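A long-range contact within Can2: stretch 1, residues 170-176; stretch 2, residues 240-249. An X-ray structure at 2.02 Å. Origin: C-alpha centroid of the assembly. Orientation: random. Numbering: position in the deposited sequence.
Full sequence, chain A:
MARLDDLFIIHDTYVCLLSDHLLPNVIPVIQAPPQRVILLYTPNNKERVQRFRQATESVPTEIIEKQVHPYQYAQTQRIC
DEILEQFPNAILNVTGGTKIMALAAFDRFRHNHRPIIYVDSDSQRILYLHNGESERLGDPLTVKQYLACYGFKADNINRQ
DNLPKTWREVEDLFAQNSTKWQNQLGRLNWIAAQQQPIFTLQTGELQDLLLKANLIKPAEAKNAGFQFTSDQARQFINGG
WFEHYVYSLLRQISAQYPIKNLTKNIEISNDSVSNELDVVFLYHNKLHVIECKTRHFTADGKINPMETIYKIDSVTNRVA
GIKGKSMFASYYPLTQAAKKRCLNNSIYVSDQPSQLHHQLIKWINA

Stretch 1, residues 170-176: VEDLFAQ
Stretch 2 240-249: GWFEHYVYSL

Residues 170-176 and 240-249 of Can2 are both helical, and they meet across at least 66 residues of sequence as two nearly perpendicular rods. Phi lies between -51° and -75° and psi between -32° and -51° throughout, with regular i to i-4 backbone hydrogen bonds such as Ala175 N to Glu171 O (3.1 Å) and Tyr245 N to Trp241 O (2.9 Å). The first helix begins earlier in the chain; the second extends beyond its stretch at both ends. Their axes approach to 9.3 Å with a signed crossing angle of -91°, so the contact is compact, burying 382 Å² over both sides. The backbones come nearest where Glu171 CA lies 5.3 Å from Trp241 CA.

Three residues of the first helix, Glu171, Phe174 and Ala175, make the contact, as expected from the i, i+3, i+4 spacing of one helical face. Facing them are Trp241, His244, Tyr245 and Ser248, which recur with the same periodicity.

Glu171 is the knob. Its CA-to-CB bond points sideways, but an extended chain (chi1 175°, t; chi2 -164°, t; chi3 -39°) carries its end into the hollow formed by Trp241, His244, Tyr245 and Ser248. Glu171 CG rests 3.6 Å from Trp241 O, while farther out Glu171 OE1 lies 3.5 Å from His244 CB and Glu171 OE2 lies 3.5 Å from Tyr245 CA. Glu171 OE2 also comes within 3.4 Å of Ser248 OG, yet the side chain fills the hollow without a hydrogen bond to the second helix. Ser248 and His244 bond within their own helix: Ser248 (chi1 73°, p) donates from OG to Tyr245 O at 2.8 Å, and His244 (chi1 -75°, m; chi2 105°) donates from ND1 to Gly240 O at 2.9 Å with an angle of 132° at the hydrogen. The His244 ring leads away from the first helix, while its CB meets Glu171.

The indole of Trp241 (chi1 70°, p; chi2 -96°) provides a broad wall against the first helix. Phe174, with chi1 -79° (m) and chi2 4°, sets CB over one face of this wall, 3.6 Å from the centroid of the Trp241 six-membered ring and 19° off its normal; the closest atoms are Phe174 CB and Trp241 CE3, at 3.4 Å. The phenyl ring then turns its edge to the indole face. The centroid of the Phe174 ring lies 4.8 Å from that of the Trp241 five-membered ring, with the planes at 79°, a geometry that directs weakly positive ring hydrogens at the pi cloud.

Ala175 closes the packing with a methyl group that sits over the face of a ring. Its CB lies above Tyr245 (chi1 176°, t; chi2 64°), 3.5 Å from the centroid of the Tyr245 ring and 14° off the normal, with Tyr245 CD1 also 3.5 Å from Ala175 CB. Trp241 CZ3 reaches to 3.7 Å from Ala175 N, bringing the indole against the backbone of the first helix. Together, two CH-pi contacts and an edge-to-face pair accompany the Glu171 knob.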

# COMPACT_ATOMS: atom_id res chain seq x y z
N VAL A 170 35.73 -10.45 7.46
CA VAL A 170 34.80 -11.62 7.46
C VAL A 170 33.58 -11.27 6.61
O VAL A 170 33.19 -12.09 5.76
CB VAL A 170 34.40 -12.03 8.89
CG1 VAL A 170 33.49 -13.25 8.88
CG2 VAL A 170 35.62 -12.31 9.75
N GLU A 171 33.04 -10.06 6.83
CA GLU A 171 31.88 -9.47 6.12
C GLU A 171 32.11 -9.56 4.60
O GLU A 171 31.20 -10.09 3.90
CB GLU A 171 31.72 -8.03 6.60
CG GLU A 171 30.66 -7.25 5.90
CD GLU A 171 30.79 -5.75 6.14
OE1 GLU A 171 31.12 -5.35 7.30
OE2 GLU A 171 30.61 -4.98 5.17
N ASP A 172 33.27 -9.09 4.12
CA ASP A 172 33.67 -9.12 2.67
C ASP A 172 33.76 -10.59 2.19
O ASP A 172 33.27 -10.87 1.07
CB ASP A 172 35.00 -8.42 2.40
CG ASP A 172 35.11 -6.96 2.82
OD1 ASP A 172 34.07 -6.25 2.87
OD2 ASP A 172 36.26 -6.54 3.08
N LEU A 173 34.35 -11.50 2.98
CA LEU A 173 34.53 -12.93 2.60
C LEU A 173 33.17 -13.62 2.52
O LEU A 173 32.97 -14.42 1.60
CB LEU A 173 35.46 -13.63 3.60
N PHE A 174 32.25 -13.32 3.44
CA PHE A 174 30.87 -13.86 3.47
C PHE A 174 30.11 -13.43 2.23
O PHE A 174 29.40 -14.29 1.64
CB PHE A 174 30.13 -13.38 4.72
CG PHE A 174 30.46 -14.13 5.99
CD1 PHE A 174 31.44 -15.11 6.03
CD2 PHE A 174 29.79 -13.83 7.16
CE1 PHE A 174 31.74 -15.76 7.21
CE2 PHE A 174 30.07 -14.50 8.33
CZ PHE A 174 31.04 -15.48 8.35
N ALA A 175 30.23 -12.16 1.86
CA ALA A 175 29.56 -11.56 0.69
C ALA A 175 30.10 -12.22 -0.59
O ALA A 175 29.25 -12.62 -1.43
CB ALA A 175 29.76 -10.06 0.65
N GLN A 176 31.42 -12.34 -0.71
CA GLN A 176 32.10 -12.93 -1.91
C GLN A 176 31.80 -14.43 -1.99
O GLN A 176 31.73 -14.96 -3.11
CB GLN A 176 33.61 -12.67 -1.84
CG GLN A 176 34.38 -13.17 -3.05
CD GLN A 176 33.97 -12.42 -4.29
OE1 GLN A 176 34.05 -11.19 -4.36
NE2 GLN A 176 33.49 -13.16 -5.28
N GLY A 240 23.56 -10.02 10.68
CA GLY A 240 24.14 -8.67 10.84
C GLY A 240 25.22 -8.40 9.82
O GLY A 240 25.34 -7.27 9.34
N TRP A 241 26.06 -9.39 9.51
CA TRP A 241 27.15 -9.24 8.52
C TRP A 241 26.57 -8.74 7.18
O TRP A 241 27.20 -7.86 6.50
CB TRP A 241 27.93 -10.54 8.36
CG TRP A 241 27.14 -11.62 7.68
CD1 TRP A 241 26.44 -12.61 8.29
CD2 TRP A 241 27.00 -11.85 6.26
NE1 TRP A 241 25.94 -13.49 7.36
CE2 TRP A 241 26.23 -13.02 6.11
CE3 TRP A 241 27.50 -11.22 5.12
CZ2 TRP A 241 25.87 -13.52 4.87
CZ3 TRP A 241 27.13 -11.72 3.88
CH2 TRP A 241 26.34 -12.86 3.76
N PHE A 242 25.40 -9.25 6.78
CA PHE A 242 24.82 -8.89 5.46
C PHE A 242 24.23 -7.48 5.52
O PHE A 242 24.33 -6.77 4.53
CB PHE A 242 23.74 -9.89 5.04
CG PHE A 242 23.18 -9.58 3.68
CD1 PHE A 242 24.01 -9.63 2.57
CD2 PHE A 242 21.85 -9.17 3.52
CE1 PHE A 242 23.50 -9.32 1.32
CE2 PHE A 242 21.35 -8.88 2.26
CZ PHE A 242 22.18 -8.94 1.17
N GLU A 243 23.65 -7.09 6.65
CA GLU A 243 23.15 -5.70 6.87
C GLU A 243 24.33 -4.74 6.71
O GLU A 243 24.15 -3.74 6.11
CB GLU A 243 22.52 -5.57 8.27
CG GLU A 243 21.36 -6.53 8.52
CD GLU A 243 20.62 -6.33 9.84
OE1 GLU A 243 20.10 -5.19 10.07
OE2 GLU A 243 20.55 -7.32 10.65
N HIS A 244 25.50 -5.06 7.23
CA HIS A 244 26.71 -4.19 7.13
C HIS A 244 27.17 -4.20 5.67
O HIS A 244 27.57 -3.15 5.14
CB HIS A 244 27.79 -4.65 8.09
CG HIS A 244 27.57 -4.31 9.51
ND1 HIS A 244 27.18 -5.26 10.43
CD2 HIS A 244 27.71 -3.15 10.19
CE1 HIS A 244 27.06 -4.70 11.62
NE2 HIS A 244 27.40 -3.39 11.50
N TYR A 245 27.12 -5.35 5.00
CA TYR A 245 27.52 -5.43 3.58
C TYR A 245 26.69 -4.43 2.76
O TYR A 245 27.23 -3.63 1.98
CB TYR A 245 27.43 -6.87 3.07
CG TYR A 245 27.74 -7.00 1.60
CD1 TYR A 245 28.99 -6.69 1.10
CD2 TYR A 245 26.75 -7.38 0.71
CE1 TYR A 245 29.25 -6.73 -0.26
CE2 TYR A 245 26.99 -7.43 -0.64
CZ TYR A 245 28.26 -7.17 -1.12
OH TYR A 245 28.42 -7.23 -2.47
N VAL A 246 25.37 -4.48 2.91
CA VAL A 246 24.41 -3.59 2.19
C VAL A 246 24.74 -2.12 2.52
O VAL A 246 24.78 -1.30 1.61
CB VAL A 246 22.96 -3.95 2.57
CG1 VAL A 246 21.97 -2.91 2.09
CG2 VAL A 246 22.57 -5.33 2.06
N TYR A 247 24.93 -1.79 3.78
CA TYR A 247 25.21 -0.39 4.20
C TYR A 247 26.52 0.07 3.58
O TYR A 247 26.61 1.18 3.07
CB TYR A 247 25.25 -0.32 5.73
CG TYR A 247 25.35 1.09 6.24
CD1 TYR A 247 24.21 1.86 6.33
CD2 TYR A 247 26.55 1.65 6.64
CE1 TYR A 247 24.25 3.14 6.87
CE2 TYR A 247 26.62 2.95 7.11
CZ TYR A 247 25.47 3.70 7.22
OH TYR A 247 25.52 4.98 7.71
N SER A 248 27.53 -0.80 3.53
CA SER A 248 28.88 -0.51 2.97
C SER A 248 28.80 -0.32 1.44
O SER A 248 29.52 0.55 0.92
CB SER A 248 29.91 -1.53 3.40
OG SER A 248 29.75 -2.76 2.75
N LEU A 249 27.95 -1.06 0.72
CA LEU A 249 27.71 -0.78 -0.73
C LEU A 249 27.13 0.65 -0.87
O LEU A 249 27.49 1.39 -1.82
CB LEU A 249 26.75 -1.81 -1.35
CG LEU A 249 27.31 -3.23 -1.52
CD1 LEU A 249 26.34 -4.13 -2.27
CD2 LEU A 249 28.59 -3.22 -2.31